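Local coordinates for putative thiosugar synthase (Amycolatopsis orientalis, PDB 4N6E), which probably makes a thiosugar, taking its sulfur from the C-terminal thiocarboxylate of a small partner protein of the ThiS/MoaD sulfur-carrier family, at the interface of chains A and B. Residues are numbered along the deposited sequence; one frame, centred on the assembly and turned at random. Chains: chain A, Putative thiosugar synthase; chain B, ThiS/MoaD family protein.

Contact 1: the interface of chains A and B. Residues chain A 64-66; chain B 55, 86-88.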
loop_
_atom_site.group_PDB
_atom_site.type_symbol
_atom_site.label_atom_id
_atom_site.label_comp_id
_atom_site.label_asym_id
_atom_site.label_seq_id
_atom_site.Cartn_x
_atom_site.Cartn_y
_atom_site.Cartn_z
ATOM N N LEU A 64 11.689 -1.695 -27.930
ATOM C CA LEU A 64 11.154 -2.769 -28.781
ATOM C C LEU A 64 10.240 -2.295 -29.921
ATOM O O LEU A 64 9.505 -1.328 -29.778
ATOM C CB LEU A 64 10.417 -3.786 -27.905
ATOM C CG LEU A 64 11.320 -4.529 -26.908
ATOM C CD1 LEU A 64 10.516 -5.148 -25.779
ATOM C CD2 LEU A 64 12.164 -5.583 -27.616
ATOM N N LEU A 65 10.299 -2.985 -31.051
ATOM C CA LEU A 65 9.452 -2.683 -32.208
ATOM C C LEU A 65 8.023 -3.155 -31.998
ATOM O O LEU A 65 7.814 -4.274 -31.533
ATOM C CB LEU A 65 9.998 -3.400 -33.442
ATOM C CG LEU A 65 11.369 -2.944 -33.925
ATOM C CD1 LEU A 65 12.111 -4.048 -34.667
ATOM C CD2 LEU A 65 11.179 -1.724 -34.806
ATOM N N LEU A 66 7.045 -2.329 -32.370
ATOM C CA LEU A 66 5.647 -2.764 -32.365
ATOM C C LEU A 66 5.396 -3.999 -33.217
ATOM O O LEU A 66 4.505 -4.788 -32.908
ATOM C CB LEU A 66 4.700 -1.643 -32.804
ATOM C CG LEU A 66 4.076 -0.913 -31.624
ATOM C CD1 LEU A 66 5.161 -0.272 -30.780
ATOM C CD2 LEU A 66 3.092 0.127 -32.099
ATOM N N PHE B 55 3.649 -0.618 -39.123
ATOM C CA PHE B 55 4.435 -0.124 -37.995
ATOM C C PHE B 55 5.810 0.372 -38.390
ATOM O O PHE B 55 6.723 0.429 -37.551
ATOM C CB PHE B 55 4.568 -1.222 -36.940
ATOM C CG PHE B 55 3.260 -1.607 -36.317
ATOM C CD1 PHE B 55 2.316 -0.636 -36.015
ATOM C CD2 PHE B 55 2.964 -2.929 -36.042
ATOM C CE1 PHE B 55 1.099 -0.976 -35.454
ATOM C CE2 PHE B 55 1.745 -3.279 -35.482
ATOM C CZ PHE B 55 0.809 -2.300 -35.183
ATOM N N ALA B 86 7.732 2.382 -35.441
ATOM C CA ALA B 86 6.918 2.536 -34.251
ATOM C C ALA B 86 7.555 1.726 -33.141
ATOM O O ALA B 86 7.892 0.572 -33.348
ATOM C CB ALA B 86 5.510 2.026 -34.519
ATOM N N VAL B 87 7.727 2.330 -31.967
ATOM C CA VAL B 87 8.369 1.637 -30.859
ATOM C C VAL B 87 7.660 1.794 -29.513
ATOM O O VAL B 87 6.796 2.653 -29.328
ATOM C CB VAL B 87 9.836 2.059 -30.712
ATOM C CG1 VAL B 87 10.602 1.769 -31.992
ATOM C CG2 VAL B 87 9.953 3.520 -30.330
ATOM N N ALA B 88 8.039 0.912 -28.593
ATOM C CA ALA B 88 7.575 0.946 -27.225
ATOM C C ALA B 88 7.956 2.277 -26.603
ATOM O O ALA B 88 9.103 2.703 -26.698
ATOM C CB ALA B 88 8.207 -0.192 -26.433
#

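Contact 2: the interface of chains A and B. Residues chain A 55, 99, 103-104; chain B 54, 57, 59, 66.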
loop_
_atom_site.group_PDB
_atom_site.type_symbol
_atom_site.label_atom_id
_atom_site.label_comp_id
_atom_site.label_asym_id
_atom_site.label_seq_id
_atom_site.Cartn_x
_atom_site.Cartn_y
_atom_site.Cartn_z
ATOM N N VAL A 55 7.938 7.235 -31.302
ATOM C CA VAL A 55 9.005 7.126 -32.298
ATOM C C VAL A 55 10.267 7.790 -31.747
ATOM O O VAL A 55 10.201 8.665 -30.866
ATOM C CB VAL A 55 8.597 7.723 -33.673
ATOM C CG1 VAL A 55 7.490 6.889 -34.317
ATOM C CG2 VAL A 55 8.134 9.166 -33.544
ATOM N N ILE A 99 3.405 12.720 -35.997
ATOM C CA ILE A 99 3.764 11.484 -36.683
ATOM C C ILE A 99 2.942 10.318 -36.117
ATOM O O ILE A 99 2.516 9.419 -36.862
ATOM C CB ILE A 99 5.254 11.180 -36.557
ATOM C CG1 ILE A 99 6.045 12.118 -37.447
ATOM C CG2 ILE A 99 5.541 9.733 -36.922
ATOM C CD1 ILE A 99 7.534 12.100 -37.170
ATOM N N SER A 103 0.498 8.152 -38.555
ATOM C CA SER A 103 0.952 6.787 -38.794
ATOM C C SER A 103 0.112 5.687 -38.108
ATOM O O SER A 103 -0.031 4.588 -38.647
ATOM C CB SER A 103 2.406 6.661 -38.334
ATOM O OG SER A 103 2.515 6.874 -36.932
ATOM N N LEU A 104 -0.406 5.970 -36.915
ATOM C CA LEU A 104 -1.150 4.975 -36.120
ATOM C C LEU A 104 -2.552 5.415 -35.760
ATOM O O LEU A 104 -3.296 4.638 -35.171
ATOM C CB LEU A 104 -0.400 4.634 -34.819
ATOM C CG LEU A 104 1.048 4.158 -34.957
ATOM C CD1 LEU A 104 1.689 3.884 -33.603
ATOM C CD2 LEU A 104 1.096 2.920 -35.825
ATOM N N ARG B 54 2.703 -1.563 -41.626
ATOM C CA ARG B 54 1.897 -0.591 -40.865
ATOM C C ARG B 54 2.665 0.082 -39.696
ATOM O O ARG B 54 2.369 1.215 -39.338
ATOM C CB ARG B 54 0.620 -1.262 -40.347
ATOM C CG ARG B 54 0.866 -2.391 -39.343
ATOM C CD ARG B 54 -0.420 -2.960 -38.736
ATOM N NE ARG B 54 -1.318 -1.923 -38.206
ATOM C CZ ARG B 54 -2.369 -2.154 -37.419
ATOM N NH1 ARG B 54 -2.673 -3.388 -37.021
ATOM N NH2 ARG B 54 -3.113 -1.131 -37.011
ATOM N N ASN B 57 7.637 3.680 -40.641
ATOM C CA ASN B 57 7.483 4.938 -41.357
ATOM C C ASN B 57 8.726 5.226 -42.155
ATOM O O ASN B 57 9.839 5.006 -41.676
ATOM C CB ASN B 57 7.252 6.091 -40.390
ATOM C CG ASN B 57 6.199 5.773 -39.366
ATOM O OD1 ASN B 57 5.022 5.660 -39.698
ATOM N ND2 ASN B 57 6.616 5.600 -38.112
ATOM N N TYR B 59 10.569 8.363 -44.467
ATOM C CA TYR B 59 10.580 9.751 -44.890
ATOM C C TYR B 59 11.600 9.983 -46.002
ATOM O O TYR B 59 12.675 9.364 -46.010
ATOM C CB TYR B 59 10.870 10.655 -43.697
ATOM C CG TYR B 59 9.852 10.482 -42.608
ATOM C CD1 TYR B 59 9.975 9.451 -41.671
ATOM C CD2 TYR B 59 8.754 11.324 -42.518
ATOM C CE1 TYR B 59 9.027 9.271 -40.678
ATOM C CE2 TYR B 59 7.802 11.156 -41.527
ATOM C CZ TYR B 59 7.945 10.127 -40.612
ATOM O OH TYR B 59 7.009 9.955 -39.630
ATOM N N ARG B 66 3.843 8.272 -47.165
ATOM C CA ARG B 66 2.423 7.870 -47.297
ATOM C C ARG B 66 1.580 8.954 -47.963
ATOM O O ARG B 66 0.675 8.641 -48.719
ATOM C CB ARG B 66 1.799 7.495 -45.941
ATOM C CG ARG B 66 2.102 6.073 -45.467
ATOM C CD ARG B 66 1.207 5.670 -44.298
ATOM N NE ARG B 66 1.995 5.107 -43.202
ATOM C CZ ARG B 66 2.637 5.816 -42.269
ATOM N NH1 ARG B 66 3.330 5.173 -41.335
ATOM N NH2 ARG B 66 2.598 7.153 -42.256
#

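Contact 3: the interface of chains A and B. Residues chain A 66-67, 80, 103-104; chain B 54-55, 86.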
loop_
_atom_site.group_PDB
_atom_site.type_symbol
_atom_site.label_atom_id
_atom_site.label_comp_id
_atom_site.label_asym_id
_atom_site.label_seq_id
_atom_site.Cartn_x
_atom_site.Cartn_y
_atom_site.Cartn_z
ATOM N N LEU A 66 7.045 -2.329 -32.370
ATOM C CA LEU A 66 5.647 -2.764 -32.365
ATOM C C LEU A 66 5.396 -3.999 -33.217
ATOM O O LEU A 66 4.505 -4.788 -32.908
ATOM C CB LEU A 66 4.700 -1.643 -32.804
ATOM C CG LEU A 66 4.076 -0.913 -31.624
ATOM C CD1 LEU A 66 5.161 -0.272 -30.780
ATOM C CD2 LEU A 66 3.092 0.127 -32.099
ATOM N N MET A 67 6.157 -4.153 -34.297
ATOM C CA MET A 67 6.122 -5.387 -35.091
ATOM C C MET A 67 6.262 -6.610 -34.203
ATOM O O MET A 67 5.439 -7.519 -34.260
ATOM C CB MET A 67 7.276 -5.412 -36.077
ATOM C CG MET A 67 7.093 -4.515 -37.272
ATOM S SD MET A 67 8.364 -4.910 -38.477
ATOM C CE MET A 67 9.802 -4.193 -37.704
ATOM N N TRP A 80 -4.430 2.597 -26.801
ATOM C CA TRP A 80 -3.119 3.016 -27.299
ATOM C C TRP A 80 -2.949 4.497 -27.081
ATOM O O TRP A 80 -3.795 5.280 -27.494
ATOM C CB TRP A 80 -2.994 2.746 -28.805
ATOM C CG TRP A 80 -2.869 1.304 -29.185
ATOM C CD1 TRP A 80 -3.475 0.240 -28.589
ATOM C CD2 TRP A 80 -2.124 0.782 -30.277
ATOM N NE1 TRP A 80 -3.126 -0.920 -29.230
ATOM C CE2 TRP A 80 -2.301 -0.612 -30.276
ATOM C CE3 TRP A 80 -1.322 1.358 -31.263
ATOM C CZ2 TRP A 80 -1.711 -1.436 -31.223
ATOM C CZ3 TRP A 80 -0.735 0.544 -32.197
ATOM C CH2 TRP A 80 -0.928 -0.841 -32.173
ATOM N N SER A 103 0.498 8.152 -38.555
ATOM C CA SER A 103 0.952 6.787 -38.794
ATOM C C SER A 103 0.112 5.687 -38.108
ATOM O O SER A 103 -0.031 4.588 -38.647
ATOM C CB SER A 103 2.406 6.661 -38.334
ATOM O OG SER A 103 2.515 6.874 -36.932
ATOM N N LEU A 104 -0.406 5.970 -36.915
ATOM C CA LEU A 104 -1.150 4.975 -36.120
ATOM C C LEU A 104 -2.552 5.415 -35.760
ATOM O O LEU A 104 -3.296 4.638 -35.171
ATOM C CB LEU A 104 -0.400 4.634 -34.819
ATOM C CG LEU A 104 1.048 4.158 -34.957
ATOM C CD1 LEU A 104 1.689 3.884 -33.603
ATOM C CD2 LEU A 104 1.096 2.920 -35.825
ATOM N N ARG B 54 2.703 -1.563 -41.626
ATOM C CA ARG B 54 1.897 -0.591 -40.865
ATOM C C ARG B 54 2.665 0.082 -39.696
ATOM O O ARG B 54 2.369 1.215 -39.338
ATOM C CB ARG B 54 0.620 -1.262 -40.347
ATOM C CG ARG B 54 0.866 -2.391 -39.343
ATOM C CD ARG B 54 -0.420 -2.960 -38.736
ATOM N NE ARG B 54 -1.318 -1.923 -38.206
ATOM C CZ ARG B 54 -2.369 -2.154 -37.419
ATOM N NH1 ARG B 54 -2.673 -3.388 -37.021
ATOM N NH2 ARG B 54 -3.113 -1.131 -37.011
ATOM N N PHE B 55 3.649 -0.618 -39.123
ATOM C CA PHE B 55 4.435 -0.124 -37.995
ATOM C C PHE B 55 5.810 0.372 -38.390
ATOM O O PHE B 55 6.723 0.429 -37.551
ATOM C CB PHE B 55 4.568 -1.222 -36.940
ATOM C CG PHE B 55 3.260 -1.607 -36.317
ATOM C CD1 PHE B 55 2.316 -0.636 -36.015
ATOM C CD2 PHE B 55 2.964 -2.929 -36.042
ATOM C CE1 PHE B 55 1.099 -0.976 -35.454
ATOM C CE2 PHE B 55 1.745 -3.279 -35.482
ATOM C CZ PHE B 55 0.809 -2.300 -35.183
ATOM N N ALA B 86 7.732 2.382 -35.441
ATOM C CA ALA B 86 6.918 2.536 -34.251
ATOM C C ALA B 86 7.555 1.726 -33.141
ATOM O O ALA B 86 7.892 0.572 -33.348
ATOM C CB ALA B 86 5.510 2.026 -34.519
#

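Contact 4: the interface of chains A and B. Residues chain A 95, 99; chain B 59, 62, 84.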
loop_
_atom_site.group_PDB
_atom_site.type_symbol
_atom_site.label_atom_id
_atom_site.label_comp_id
_atom_site.label_asym_id
_atom_site.label_seq_id
_atom_site.Cartn_x
_atom_site.Cartn_y
_atom_site.Cartn_z
ATOM N N ARG A 95 6.277 17.457 -33.588
ATOM C CA ARG A 95 6.537 16.607 -34.746
ATOM C C ARG A 95 6.247 15.128 -34.463
ATOM O O ARG A 95 5.499 14.494 -35.214
ATOM C CB ARG A 95 7.982 16.777 -35.223
ATOM C CG ARG A 95 8.326 15.913 -36.428
ATOM C CD ARG A 95 9.470 16.466 -37.240
ATOM N NE ARG A 95 9.405 15.953 -38.609
ATOM C CZ ARG A 95 9.986 14.834 -39.034
ATOM N NH1 ARG A 95 9.843 14.466 -40.304
ATOM N NH2 ARG A 95 10.714 14.078 -38.208
ATOM N N ILE A 99 3.405 12.720 -35.997
ATOM C CA ILE A 99 3.764 11.484 -36.683
ATOM C C ILE A 99 2.942 10.318 -36.117
ATOM O O ILE A 99 2.516 9.419 -36.862
ATOM C CB ILE A 99 5.254 11.180 -36.557
ATOM C CG1 ILE A 99 6.045 12.118 -37.447
ATOM C CG2 ILE A 99 5.541 9.733 -36.922
ATOM C CD1 ILE A 99 7.534 12.100 -37.170
ATOM N N TYR B 59 10.569 8.363 -44.467
ATOM C CA TYR B 59 10.580 9.751 -44.890
ATOM C C TYR B 59 11.600 9.983 -46.002
ATOM O O TYR B 59 12.675 9.364 -46.010
ATOM C CB TYR B 59 10.870 10.655 -43.697
ATOM C CG TYR B 59 9.852 10.482 -42.608
ATOM C CD1 TYR B 59 9.975 9.451 -41.671
ATOM C CD2 TYR B 59 8.754 11.324 -42.518
ATOM C CE1 TYR B 59 9.027 9.271 -40.678
ATOM C CE2 TYR B 59 7.802 11.156 -41.527
ATOM C CZ TYR B 59 7.945 10.127 -40.612
ATOM O OH TYR B 59 7.009 9.955 -39.630
ATOM N N ASP B 62 12.633 14.281 -44.865
ATOM C CA ASP B 62 11.679 14.601 -43.787
ATOM C C ASP B 62 10.177 14.699 -44.187
ATOM O O ASP B 62 9.358 15.194 -43.409
ATOM C CB ASP B 62 12.123 15.868 -43.007
ATOM C CG ASP B 62 13.351 15.625 -42.088
ATOM O OD1 ASP B 62 13.710 14.458 -41.797
ATOM O OD2 ASP B 62 13.951 16.632 -41.642
ATOM N N LEU B 84 11.884 4.985 -39.768
ATOM C CA LEU B 84 11.480 5.375 -38.419
ATOM C C LEU B 84 10.361 4.453 -37.928
ATOM O O LEU B 84 9.181 4.712 -38.174
ATOM C CB LEU B 84 11.019 6.823 -38.448
ATOM C CG LEU B 84 10.766 7.522 -37.127
ATOM C CD1 LEU B 84 12.076 7.851 -36.420
ATOM C CD2 LEU B 84 9.960 8.789 -37.375
HETATM O O HOH W 1 12.397 12.442 -40.706
#

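Contact 1: the interface of chains A and B
A:Leu64 to A:Leu66 run antiparallel to B:Ala86 to B:Ala88, with A:Leu65 and B:Val87 forming the bridge pair, a short beta bridge between the loop leading into helix 66-72 of the synthase and the C-terminal tail of a ThiS/MoaD-family protein, probably its sulfur carrier. Because main-chain groups do the gripping, the bridge holds the tail extended and probably directs its terminal glycines toward the active site of the ThiG-like enzyme. The amide N of B:Ala88 donates to A:Leu64 O over 2.9 Å, nearly straight on to the carbonyl. On the other side of the bridge pair, A:Leu66 N gives a 3.2 Å bond to B:Ala86 O, arriving from above the carbonyl plane. Small alanines suit a tail lying close to another backbone. B:Phe55 CG lies opposite its own carbonyl carbon (chi1 -65°), which helps put one ring face toward A:Leu66 CB, 4.0 Å from the centroid and displaced toward the rim. An alanine in place of B:Phe55 is likely to leave A:Leu66 CB without this aromatic surface and open a gap beside the bridge. The two branches of A:Leu66 divide the work: CD1 lies 3.7 Å from B:Val87 CA, and CD2 packs 3.9 Å from the methyl CB of B:Ala86.

Contact 2: the interface of chains A and B
A:Ser103 and A:Ile99, one turn apart on helix 90-104 of the synthase, lie against strand 56-60 of the carrier. The methylene of A:Ser103 faces the amide of B:Asn57, with CB 4.0 Å from CG, and the guanidinium of B:Arg66 sits alongside, its CZ 4.0 Å from A:Ser103 CA. A serine suits this spot because it is small enough to let both polar groups approach the helix. A:Ile99 and B:Tyr59 come from opposite directions, and the phenol end of the ring is met by the branches of the isoleucine; CD1 lies 4.0 Å from CZ. At the margins, A:Val55 CG1 is 4.1 Å from the amide nitrogen ND2 of B:Asn57, and A:Leu104 CD2 is equally far from B:Arg54 O. In the second shell, the hydroxyl of A:Ser103 is turned back between its own backbone N and carbonyl carbon (chi1 64°), where OG bonds A:Ile99 O at 2.5 Å and leaves CB toward the carrier. B:Arg66 NH1 is placed next to B:Asn57 OD1 within the carrier, though too close for the bond to be more than doubtful. The positive guanidinium, next to the C-terminal end of the helix, would probably be favoured by its dipole. The patch probably helps seat the carrier's strand 56-60 and its neighbouring arginine against the synthase helix.

Contact 3: the interface of chains A and B
A:Leu66, A:Trp80 and A:Leu104 surround B:Phe55, the aromatic residue that the ThiS-family carrier presents to its ThiG-family synthase. Face contacts come first. Opposite the face taken by A:Leu66 CB, the aliphatic part of B:Arg54 covers the ring from within the carrier, CG standing 3.8 Å above the plane over its centre. The chain of B:Arg54 then turns (chi3 -50°), and its flat guanidinium lies with one face toward CZ of B:Phe55, 3.6 Å from the guanidinium plane. The phenyl group is thereby clamped between a residue of its own chain and one of the synthase, which should limit its rotation. Edge contacts follow. A:Leu104 crosses B:Phe55 at about a right angle and brings CD2 in the ring plane against the edge, 3.8 Å from CD1. The six-membered part of A:Trp80 also crosses it, with CH2 3.8 Å from CZ and CE1 of B:Phe55 lying in the indole plane; a broad, rigid indole suits this place, covering the outer edge of the phenyl ring at CE1 and CZ. Looser aliphatic packing is supplied by A:Met67, which slides past B:Phe55 in the opposite direction, CG 4.2 Å from CB. Of backbone groups, A:Met67 N, in the first turn of helix 66-72, lies 3.8 Å from CD2 of the ring.

Contact 4: the interface of chains A and B
A:Arg95 reaches from helix 90-104 across to B:Asp62, the two side chains crossing at about a right angle with guanidinium and carboxylate planes 47° apart. Turned this way, they form no paired salt bridge: the guanidinium nitrogen NH1 stays 4.1 Å from OD1, close enough for a probable long-range attraction. Instead NH1 makes a weak 3.2 Å bond to the backbone O of B:Asp62. The arginine can reach the carrier because CG stands opposite its backbone N (chi1 180°) and the chain runs extended as far as NE, carrying the charge well clear of the helix. A long, flexible cationic residue fits this margin, where a loop carboxylate lies opposite. One guanidinium face has A:Ile99 CD1 3.9 Å from its plane, displaced toward the rim, so the isoleucine supports the arginine while also meeting the carrier. On the carrier side, NH1 passes 4.0 Å from CD2 of B:Tyr59, and B:Leu84 CD2 adds an apolar contact 4.1 Å from A:Ile99 CD1. Replacing B:Tyr59 with an alanine would probably leave A:Ile99 CD1 facing a gap and A:Arg95 NH1 less confined. A water links the two charged groups less directly: it lies 3.3 Å from A:Arg95 NH1 and 2.6 Å from the carboxylate oxygen OD1 of B:Asp62.

The four contacts form one continuous seam between synthase and carrier. Contact 3 lies about 6 Å from contact 1 and 7 Å from contact 2, measured between the centres of their C-alpha atoms; it shares A:Leu66, B:Phe55 and B:Ala86 with the former and A:Ser103, A:Leu104 and B:Arg54 with the latter. Contact 4 lies about 7 Å from contact 2, with which it shares A:Ile99 and B:Tyr59, and about 14 Å from contact 1. Helix 90-104 runs through contacts 2, 3 and 4. Docking on that helix may therefore help to set the carrier's position while contact 1 steers its tail.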